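Local structure of type I modular polyketide synthase (6IYT) at residues 53-56 with 57-61; 85-88 with 89-93; 179-182 with 183-187; 236-239 with 240-244. The protein probably loads an extender unit, likely ethylmalonyl from its coenzyme A thioester, for polyketide chain elongation in salinomycin biosynthesis, as an acyltransferase domain. One frame throughout, in Å; residues are numbered along the deposited sequence.

Contact 1 of 4, residues 53-56 with 57-61; sequences GGLE and AQRAR
Glu56 and Arg59 lean across each other on one flank of helix 52-67, their flat ends turned well apart: the carboxylate and guanidinium planes make 68°. The carboxylate therefore does not meet the guanidinium in a paired, side-on fashion. Glu56 OE1 and Arg59 NH1 form a salt bridge at 3.0 Å, with an N-H...O angle of only 123°, so the hydrogen bond within it is weak. The other oxygen, Glu56 OE2, sits over one face of the guanidinium, 3.6 Å from Arg59 NH2. Glu56 reaches this place by setting CG anti to its backbone N (chi1 -169°) and then bending at chi2, which holds the acid out from the flank, where Arg59, folding back toward the start of the helix, meets it. Arg59 has its firmer partner elsewhere: NE bonds to the carbonyl of Leu106, and the side chain also touches Pro109, so the bond to Glu56 is a weak addition to that hold.

The aliphatic part of Arg59 lies over the preceding turn. Its CG comes within 3.4 Å of Leu55 O, the same oxygen that Arg59 N bonds at 2.9 Å, and its CD stands 4.3 Å from Leu55 CG. Leu55 itself turns inward, onto Val47, Ala49, His90 and Ala92. Ahead of these residues, Gly53 O and Gly54 O receive Ala57 N and Gln58 N, while Ser51 OG bonds Gly54 N.

These are the first two and a half turns or so of an amphipathic helix, with an i to i+3 salt bridge on its outer side and a leucine set against the three-stranded antiparallel sheet.

Contact 2 of 4, residues 85-88 with 89-93; sequences RAAF and EHRAV
Arg91 reaches back from its strand to Phe88, and its NE donates to Phe88 O at 2.8 Å. This hydrogen bond is nearly straight, 168° at the hydrogen. The oxygen lies in the guanidinium plane, while seen from the carbonyl the nitrogen is tilted 23° out of plane. An Arg91 chain extended from CG to NE, with chi2 at 177°, carries the head that far, and its CG passes 3.3 Å from the same oxygen on the way.

Nonpolar contact comes from Ala87. Its CB stands over one face of the Arg91 guanidinium, toward the rim, 3.6 Å from NH2 and 3.9 Å from CZ. Phe88 sends its ring elsewhere, edge-to-face with Tyr464 and into a cation-pi contact with Lys50, and Ala86 CB lies over one ring face.

Backbone pairing then takes the chain into the sheet. Glu89 and His90 both face Ala49, a classic beta bulge at the entry of strand 90-96, the middle strand of the three.

Arg91 has further holds beyond this segment: NH1 bonds Trp439 O, and the guanidinium also makes a cation-pi contact with Trp439 of helix 428-439. A buried cation is thus met by two backbone carbonyls and an indole, with no carboxylate in this set, so its charge is probably stabilised by carbonyl dipoles and the indole pi cloud, tying the loop and strand to that helix.

Contact 3 of 4, residues 179-182 with 183-187; sequences DRIE and ILQPV
Helix 181-200 opens with Arg180 at its N-cap, where Arg180 O takes two backbone donors: Leu184 N at 2.8 Å, nearly along the C=O axis, and Ile183 N at 3.0 Å from above the carbonyl plane. One residue further along, Gln185 N bonds Ile181 O, but Pro186 has no N-H to give. Its CD sits 3.2 Å from Glu182 O instead, and the helix kinks there.

Ile183 lays its CG1 against the Arg180 side chain, 3.8 Å from Arg180 CB and against one face of the guanidinium. In that guanidinium's plane, at its edge, Glu182 OE2 receives both Arg180 NE and NH1, the latter at 2.8 Å in a salt bridge. Glu182 can turn back to the arginine because its CG stands between the backbone N and carbonyl carbon (chi1 71°) and the chain bends again at chi2. On another flank, Ile181 and Gln185 run side by side, Ile181 CD1 3.5 Å from Gln185 NE2.

With two N-H groups on one carboxylate oxygen and an isoleucine against one face, the guanidinium is held against rotation, and the acid near the helix start would probably interact favourably with the helix dipole.

Contact 4 of 4, residues 236-239 with 240-244; sequences VLRS and QLFAD
Ala243 N donates to Ser239 O at 2.9 Å, and one residue earlier Phe242 N bonds Arg238 O at 3.0 Å. The Phe242 ring also packs a face toward Arg238 O, with Phe242 CG 3.4 Å away and the oxygen over the ring's rim. Phe242 presents that face because its CG is anti to the carbonyl carbon (chi1 -70°), bringing the ring back beside the preceding turn.

The side chains of Arg238 and Phe242 then run together in the same direction. Arg238 CG makes a CH-pi contact over the face of the Phe242 ring, 4.3 Å from the centroid and 25° off the normal. Farther out, the guanidinium and ring planes are only 15° apart. The charged end is bonded beyond the helix, NH1 to Asn369 OD1 among others, while Trp366 and Cys370 of the same helix 363-371 touch the chain.

All this belongs to helix 228-245 of the acyltransferase domain, a regular alpha-helix here, in which Gln240, Leu241, Phe242 and Ala243 each bond the carbonyl four residues back. Leu241 leaves on another side, onto Arg330, Ile331 and Leu334 of helix 328-334.

Ser239 faces helix 181-200, touching Gln185 and Pro186, and its OG bonds back to Val235 O. Next to it, Gln240 bends at chi2 so that NE2 reaches Asp244 OD1 at 3.1 Å, from above the carboxylate plane; the second bond, to Asp244 OD2 at 3.4 Å, is weak.

How the contacts relate
The four contacts form two touching pairs on opposite sides of the chain's centre, with about 49 Å between the centres of contacts 1 and 3. Contact 1, partly buried, lies on helix 52-67, which packs on the antiparallel sheet whose middle strand contact 2 enters at the surface; Leu55 CD2 lies 3.7 Å from Arg91 N. Contacts 3 and 4 are buried, each within one helix (181-200 and 228-245), and the two helices pack where the contacts meet, Gln185 OE1 3.5 Å from Ser239 CB. Arginine features in all four: it meets carboxylates in contacts 1 and 3, a carbonyl in contact 2, and an aromatic face through its methylene in contact 4.

Contact 1 of 4, residues 53-56 with 57-61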
loop_
_atom_site.group_PDB
_atom_site.type_symbol
_atom_site.label_atom_id
_atom_site.label_comp_id
_atom_site.label_asym_id
_atom_site.label_seq_id
_atom_site.Cartn_x
_atom_site.Cartn_y
_atom_site.Cartn_z
ATOM N N GLY A 53 8.847 -7.154 -31.029
ATOM C CA GLY A 53 9.761 -6.566 -32.002
ATOM C C GLY A 53 9.407 -5.135 -32.333
ATOM O O GLY A 53 10.269 -4.348 -32.671
ATOM N N GLY A 54 8.116 -4.827 -32.366
ATOM C CA GLY A 54 7.686 -3.481 -32.653
ATOM C C GLY A 54 8.122 -2.528 -31.548
ATOM O O GLY A 54 8.485 -1.392 -31.811
ATOM N N LEU A 55 8.179 -3.036 -30.327
ATOM C CA LEU A 55 8.578 -2.204 -29.194
ATOM C C LEU A 55 10.104 -2.013 -29.206
ATOM O O LEU A 55 10.597 -0.882 -29.091
ATOM C CB LEU A 55 8.070 -2.820 -27.878
ATOM C CG LEU A 55 8.509 -2.083 -26.624
ATOM C CD1 LEU A 55 8.049 -0.630 -26.683
ATOM C CD2 LEU A 55 7.951 -2.776 -25.377
ATOM N N GLU A 56 10.839 -3.070 -29.585
ATOM C CA GLU A 56 12.243 -2.926 -29.874
ATOM C C GLU A 56 12.492 -1.892 -30.999
ATOM O O GLU A 56 13.402 -1.091 -30.904
ATOM C CB GLU A 56 12.837 -4.290 -30.250
ATOM C CG GLU A 56 14.346 -4.316 -30.310
ATOM C CD GLU A 56 14.996 -4.434 -28.934
ATOM O OE1 GLU A 56 14.488 -5.201 -28.075
ATOM O OE2 GLU A 56 16.020 -3.759 -28.716
ATOM N N ALA A 57 11.690 -1.942 -32.070
ATOM C CA ALA A 57 11.809 -0.991 -33.180
ATOM C C ALA A 57 11.528 0.451 -32.716
ATOM O O ALA A 57 12.239 1.398 -33.081
ATOM C CB ALA A 57 10.847 -1.377 -34.323
ATOM N N GLN A 58 10.507 0.627 -31.894
ATOM C CA GLN A 58 10.185 1.976 -31.414
ATOM C C GLN A 58 11.313 2.528 -30.560
ATOM O O GLN A 58 11.630 3.702 -30.644
ATOM C CB GLN A 58 8.881 2.001 -30.627
ATOM C CG GLN A 58 7.631 1.815 -31.470
ATOM C CD GLN A 58 7.540 2.779 -32.653
ATOM O OE1 GLN A 58 7.245 2.368 -33.793
ATOM N NE2 GLN A 58 7.755 4.041 -32.392
ATOM N N ARG A 59 11.849 1.685 -29.673
ATOM C CA ARG A 59 12.982 2.091 -28.840
ATOM C C ARG A 59 14.186 2.470 -29.692
ATOM O O ARG A 59 14.856 3.463 -29.417
ATOM C CB ARG A 59 13.355 0.988 -27.860
ATOM C CG ARG A 59 12.332 0.819 -26.761
ATOM C CD ARG A 59 12.434 -0.536 -26.096
ATOM N NE ARG A 59 13.796 -0.859 -25.775
ATOM C CZ ARG A 59 14.299 -2.083 -25.796
ATOM N NH1 ARG A 59 13.525 -3.127 -26.071
ATOM N NH2 ARG A 59 15.576 -2.266 -25.488
ATOM N N ALA A 60 14.438 1.700 -30.744
ATOM C CA ALA A 60 15.554 1.981 -31.654
ATOM C C ALA A 60 15.346 3.250 -32.458
ATOM O O ALA A 60 16.295 4.032 -32.657
ATOM C CB ALA A 60 15.772 0.800 -32.592
ATOM N N ARG A 61 14.114 3.489 -32.901
ATOM C CA ARG A 61 13.805 4.690 -33.709
ATOM C C ARG A 61 13.890 5.976 -32.849
ATOM O O ARG A 61 14.433 7.019 -33.291
ATOM C CB ARG A 61 12.422 4.561 -34.342
ATOM C CG ARG A 61 12.376 3.526 -35.470
ATOM C CD ARG A 61 10.958 3.187 -35.867
ATOM N NE ARG A 61 10.262 4.355 -36.383
ATOM C CZ ARG A 61 10.432 4.839 -37.602
ATOM N NH1 ARG A 61 11.117 4.132 -38.500
ATOM N NH2 ARG A 61 9.788 5.946 -37.971
#

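Contact 2 of 4, residues 85-88 with 89-93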
loop_
_atom_site.group_PDB
_atom_site.type_symbol
_atom_site.label_atom_id
_atom_site.label_comp_id
_atom_site.label_asym_id
_atom_site.label_seq_id
_atom_site.Cartn_x
_atom_site.Cartn_y
_atom_site.Cartn_z
ATOM N N ARG A 85 1.277 9.965 -28.110
ATOM C CA ARG A 85 1.310 8.594 -28.574
ATOM C C ARG A 85 0.101 7.848 -28.034
ATOM O O ARG A 85 -0.243 7.988 -26.868
ATOM C CB ARG A 85 2.601 7.898 -28.120
ATOM C CG ARG A 85 3.858 8.376 -28.823
ATOM C CD ARG A 85 3.886 7.951 -30.286
ATOM N NE ARG A 85 5.249 7.646 -30.705
ATOM C CZ ARG A 85 5.916 8.294 -31.649
ATOM N NH1 ARG A 85 7.198 8.003 -31.858
ATOM N NH2 ARG A 85 5.314 9.257 -32.367
ATOM N N ALA A 86 -0.514 7.025 -28.881
ATOM C CA ALA A 86 -1.369 5.919 -28.409
ATOM C C ALA A 86 -0.590 4.962 -27.498
ATOM O O ALA A 86 0.545 4.578 -27.804
ATOM C CB ALA A 86 -1.949 5.153 -29.594
ATOM N N ALA A 87 -1.272 4.442 -26.483
ATOM C CA ALA A 87 -0.757 3.310 -25.718
ATOM C C ALA A 87 -1.207 1.977 -26.340
ATOM O O ALA A 87 -2.288 1.466 -26.029
ATOM C CB ALA A 87 -1.219 3.396 -24.279
ATOM N N PHE A 88 -0.286 1.330 -27.051
ATOM C CA PHE A 88 -0.496 -0.014 -27.543
ATOM C C PHE A 88 -0.096 -1.071 -26.484
ATOM O O PHE A 88 0.305 -0.729 -25.350
ATOM C CB PHE A 88 0.300 -0.216 -28.820
ATOM C CG PHE A 88 -0.112 0.698 -29.935
ATOM C CD1 PHE A 88 -1.443 0.794 -30.308
ATOM C CD2 PHE A 88 0.823 1.461 -30.615
ATOM C CE1 PHE A 88 -1.840 1.713 -31.276
ATOM C CE2 PHE A 88 0.442 2.316 -31.639
ATOM C CZ PHE A 88 -0.896 2.444 -31.965
ATOM N N GLU A 89 -0.222 -2.345 -26.857
ATOM C CA GLU A 89 -0.211 -3.465 -25.903
ATOM C C GLU A 89 1.150 -3.720 -25.214
ATOM O O GLU A 89 1.192 -4.057 -24.015
ATOM C CB GLU A 89 -0.712 -4.749 -26.615
ATOM C CG GLU A 89 -0.731 -6.020 -25.762
ATOM C CD GLU A 89 -1.304 -7.258 -26.508
ATOM O OE1 GLU A 89 -1.251 -7.306 -27.750
ATOM O OE2 GLU A 89 -1.733 -8.216 -25.838
ATOM N N HIS A 90 2.243 -3.655 -25.970
ATOM C CA HIS A 90 3.572 -3.943 -25.436
ATOM C C HIS A 90 4.212 -2.620 -25.018
ATOM O O HIS A 90 4.313 -1.674 -25.838
ATOM C CB HIS A 90 4.448 -4.617 -26.498
ATOM C CG HIS A 90 4.004 -6.004 -26.857
ATOM N ND1 HIS A 90 4.713 -7.123 -26.485
ATOM C CD2 HIS A 90 2.857 -6.454 -27.419
ATOM C CE1 HIS A 90 4.056 -8.206 -26.875
ATOM N NE2 HIS A 90 2.924 -7.827 -27.431
ATOM N N ARG A 91 4.671 -2.555 -23.774
ATOM C CA ARG A 91 4.947 -1.264 -23.154
ATOM C C ARG A 91 6.256 -1.274 -22.416
ATOM O O ARG A 91 6.651 -2.276 -21.862
ATOM C CB ARG A 91 3.799 -0.906 -22.198
ATOM C CG ARG A 91 2.471 -0.684 -22.899
ATOM C CD ARG A 91 1.365 -0.410 -21.901
ATOM N NE ARG A 91 0.110 -0.265 -22.580
ATOM C CZ ARG A 91 -1.023 0.177 -22.046
ATOM N NH1 ARG A 91 -1.124 0.412 -20.744
ATOM N NH2 ARG A 91 -2.143 0.199 -22.810
ATOM N N ALA A 92 6.941 -0.138 -22.430
ATOM C CA ALA A 92 8.118 0.051 -21.616
ATOM C C ALA A 92 8.179 1.458 -21.087
ATOM O O ALA A 92 7.674 2.401 -21.725
ATOM C CB ALA A 92 9.374 -0.264 -22.402
ATOM N N VAL A 93 8.907 1.623 -19.984
ATOM C CA VAL A 93 9.188 2.926 -19.446
ATOM C C VAL A 93 10.670 3.032 -19.111
ATOM O O VAL A 93 11.240 2.162 -18.451
ATOM C CB VAL A 93 8.364 3.195 -18.209
ATOM C CG1 VAL A 93 8.678 4.559 -17.636
ATOM C CG2 VAL A 93 6.868 3.014 -18.513
#

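Contact 3 of 4, residues 179-182 with 183-187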
loop_
_atom_site.group_PDB
_atom_site.type_symbol
_atom_site.label_atom_id
_atom_site.label_comp_id
_atom_site.label_asym_id
_atom_site.label_seq_id
_atom_site.Cartn_x
_atom_site.Cartn_y
_atom_site.Cartn_z
ATOM N N ASP A 179 8.898 3.494 16.895
ATOM C CA ASP A 179 8.752 2.108 17.284
ATOM C C ASP A 179 7.721 1.896 18.388
ATOM O O ASP A 179 7.427 0.770 18.738
ATOM C CB ASP A 179 10.097 1.534 17.701
ATOM C CG ASP A 179 11.046 1.352 16.516
ATOM O OD1 ASP A 179 10.698 0.574 15.595
ATOM O OD2 ASP A 179 12.152 1.953 16.533
ATOM N N ARG A 180 7.191 2.971 18.946
ATOM C CA ARG A 180 6.071 2.884 19.863
ATOM C C ARG A 180 4.753 2.714 19.107
ATOM O O ARG A 180 4.448 3.496 18.215
ATOM C CB ARG A 180 6.019 4.147 20.738
ATOM C CG ARG A 180 7.165 4.205 21.750
ATOM C CD ARG A 180 7.323 5.567 22.381
ATOM N NE ARG A 180 6.096 6.070 22.959
ATOM C CZ ARG A 180 5.910 7.342 23.325
ATOM N NH1 ARG A 180 4.718 7.754 23.719
ATOM N NH2 ARG A 180 6.941 8.190 23.360
ATOM N N ILE A 181 3.924 1.765 19.544
ATOM C CA ILE A 181 2.701 1.439 18.808
ATOM C C ILE A 181 1.721 2.640 18.698
ATOM O O ILE A 181 1.131 2.847 17.665
ATOM C CB ILE A 181 1.989 0.190 19.402
ATOM C CG1 ILE A 181 0.906 -0.289 18.468
ATOM C CG2 ILE A 181 1.451 0.476 20.777
ATOM C CD1 ILE A 181 0.446 -1.698 18.746
ATOM N N GLU A 182 1.690 3.490 19.725
ATOM C CA GLU A 182 0.722 4.586 19.773
ATOM C C GLU A 182 1.208 5.775 18.922
ATOM O O GLU A 182 0.455 6.658 18.599
ATOM C CB GLU A 182 0.459 4.996 21.212
ATOM C CG GLU A 182 1.651 5.730 21.878
ATOM C CD GLU A 182 2.671 4.799 22.559
ATOM O OE1 GLU A 182 2.849 3.607 22.157
ATOM O OE2 GLU A 182 3.390 5.302 23.477
ATOM N N ILE A 183 2.453 5.692 18.478
ATOM C CA ILE A 183 3.041 6.672 17.530
ATOM C C ILE A 183 2.976 6.139 16.118
ATOM O O ILE A 183 2.533 6.839 15.183
ATOM C CB ILE A 183 4.492 6.982 17.890
ATOM C CG1 ILE A 183 4.641 7.381 19.384
ATOM C CG2 ILE A 183 5.043 8.064 16.956
ATOM C CD1 ILE A 183 3.780 8.519 19.820
ATOM N N LEU A 184 3.347 4.865 15.971
ATOM C CA LEU A 184 3.391 4.205 14.671
ATOM C C LEU A 184 2.033 4.124 13.977
ATOM O O LEU A 184 1.926 4.388 12.760
ATOM C CB LEU A 184 3.973 2.801 14.837
ATOM C CG LEU A 184 4.169 1.987 13.582
ATOM C CD1 LEU A 184 5.116 2.725 12.663
ATOM C CD2 LEU A 184 4.730 0.605 13.952
ATOM N N GLN A 185 1.000 3.654 14.684
ATOM C CA GLN A 185 -0.274 3.424 13.987
ATOM C C GLN A 185 -0.834 4.735 13.390
ATOM O O GLN A 185 -1.237 4.757 12.256
ATOM C CB GLN A 185 -1.286 2.724 14.863
ATOM C CG GLN A 185 -0.870 1.319 15.244
ATOM C CD GLN A 185 -2.030 0.455 15.735
ATOM O OE1 GLN A 185 -3.192 0.862 15.689
ATOM N NE2 GLN A 185 -1.721 -0.771 16.119
ATOM N N PRO A 186 -0.803 5.841 14.150
ATOM C CA PRO A 186 -1.341 7.034 13.508
ATOM C C PRO A 186 -0.457 7.577 12.397
ATOM O O PRO A 186 -0.977 8.145 11.398
ATOM C CB PRO A 186 -1.450 8.053 14.687
ATOM C CG PRO A 186 -1.565 7.190 15.909
ATOM C CD PRO A 186 -0.616 6.039 15.599
ATOM N N VAL A 187 0.851 7.327 12.486
ATOM C CA VAL A 187 1.761 7.721 11.397
ATOM C C VAL A 187 1.521 6.852 10.132
ATOM O O VAL A 187 1.357 7.378 9.052
ATOM C CB VAL A 187 3.209 7.629 11.824
ATOM C CG1 VAL A 187 4.107 7.668 10.615
ATOM C CG2 VAL A 187 3.537 8.755 12.777
#

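Contact 4 of 4, residues 236-239 with 240-244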
loop_
_atom_site.group_PDB
_atom_site.type_symbol
_atom_site.label_atom_id
_atom_site.label_comp_id
_atom_site.label_asym_id
_atom_site.label_seq_id
_atom_site.Cartn_x
_atom_site.Cartn_y
_atom_site.Cartn_z
ATOM N N VAL A 236 -5.802 6.764 16.829
ATOM C CA VAL A 236 -5.061 7.311 17.958
ATOM C C VAL A 236 -5.502 6.637 19.257
ATOM O O VAL A 236 -4.687 6.137 20.005
ATOM C CB VAL A 236 -5.234 8.840 18.087
ATOM C CG1 VAL A 236 -4.658 9.334 19.434
ATOM C CG2 VAL A 236 -4.535 9.551 16.941
ATOM N N LEU A 237 -6.793 6.578 19.507
ATOM C CA LEU A 237 -7.255 6.089 20.801
ATOM C C LEU A 237 -7.056 4.600 20.945
ATOM O O LEU A 237 -6.727 4.128 22.019
ATOM C CB LEU A 237 -8.711 6.435 21.032
ATOM C CG LEU A 237 -9.013 7.908 21.241
ATOM C CD1 LEU A 237 -10.521 8.073 21.464
ATOM C CD2 LEU A 237 -8.214 8.505 22.395
ATOM N N ARG A 238 -7.359 3.843 19.903
ATOM C CA ARG A 238 -7.170 2.424 19.971
ATOM C C ARG A 238 -5.706 2.044 20.164
ATOM O O ARG A 238 -5.395 1.198 20.987
ATOM C CB ARG A 238 -7.755 1.715 18.776
ATOM C CG ARG A 238 -8.054 0.265 19.115
ATOM C CD ARG A 238 -8.862 -0.417 18.020
ATOM N NE ARG A 238 -8.069 -0.623 16.808
ATOM C CZ ARG A 238 -8.538 -1.247 15.730
ATOM N NH1 ARG A 238 -9.790 -1.663 15.719
ATOM N NH2 ARG A 238 -7.737 -1.499 14.687
ATOM N N SER A 239 -4.791 2.687 19.421
ATOM C CA SER A 239 -3.377 2.373 19.569
ATOM C C SER A 239 -2.833 2.796 20.939
ATOM O O SER A 239 -2.010 2.100 21.518
ATOM C CB SER A 239 -2.528 2.950 18.421
ATOM O OG SER A 239 -2.543 4.372 18.373
ATOM N N GLN A 240 -3.329 3.903 21.472
ATOM C CA GLN A 240 -2.972 4.304 22.858
ATOM C C GLN A 240 -3.465 3.279 23.882
ATOM O O GLN A 240 -2.730 2.889 24.796
ATOM C CB GLN A 240 -3.549 5.669 23.193
ATOM C CG GLN A 240 -3.091 6.197 24.545
ATOM C CD GLN A 240 -1.594 6.384 24.621
ATOM O OE1 GLN A 240 -1.008 7.201 23.863
ATOM N NE2 GLN A 240 -0.962 5.727 25.580
ATOM N N LEU A 241 -4.665 2.749 23.675
ATOM C CA LEU A 241 -5.183 1.710 24.630
ATOM C C LEU A 241 -4.282 0.492 24.598
ATOM O O LEU A 241 -3.897 -0.060 25.647
ATOM C CB LEU A 241 -6.599 1.308 24.293
ATOM C CG LEU A 241 -7.202 0.236 25.178
ATOM C CD1 LEU A 241 -7.304 0.710 26.608
ATOM C CD2 LEU A 241 -8.559 -0.179 24.638
ATOM N N PHE A 242 -3.885 0.104 23.398
ATOM C CA PHE A 242 -2.999 -1.041 23.237
ATOM C C PHE A 242 -1.625 -0.780 23.867
ATOM O O PHE A 242 -1.002 -1.711 24.418
ATOM C CB PHE A 242 -2.852 -1.398 21.762
ATOM C CG PHE A 242 -4.088 -1.981 21.156
ATOM C CD1 PHE A 242 -5.175 -2.300 21.942
ATOM C CD2 PHE A 242 -4.134 -2.288 19.809
ATOM C CE1 PHE A 242 -6.321 -2.853 21.385
ATOM C CE2 PHE A 242 -5.310 -2.799 19.238
ATOM C CZ PHE A 242 -6.360 -3.146 20.043
ATOM N N ALA A 243 -1.103 0.430 23.699
ATOM C CA ALA A 243 0.167 0.830 24.360
ATOM C C ALA A 243 0.034 0.687 25.882
ATOM O O ALA A 243 0.983 0.265 26.574
ATOM C CB ALA A 243 0.521 2.276 24.005
ATOM N N ASP A 244 -1.089 1.124 26.393
ATOM C CA ASP A 244 -1.360 1.050 27.817
ATOM C C ASP A 244 -1.545 -0.349 28.421
ATOM O O ASP A 244 -1.189 -0.577 29.568
ATOM C CB ASP A 244 -2.519 1.964 28.211
ATOM C CG ASP A 244 -2.196 3.438 27.986
ATOM O OD1 ASP A 244 -1.026 3.756 27.983
ATOM O OD2 ASP A 244 -3.090 4.253 27.847
#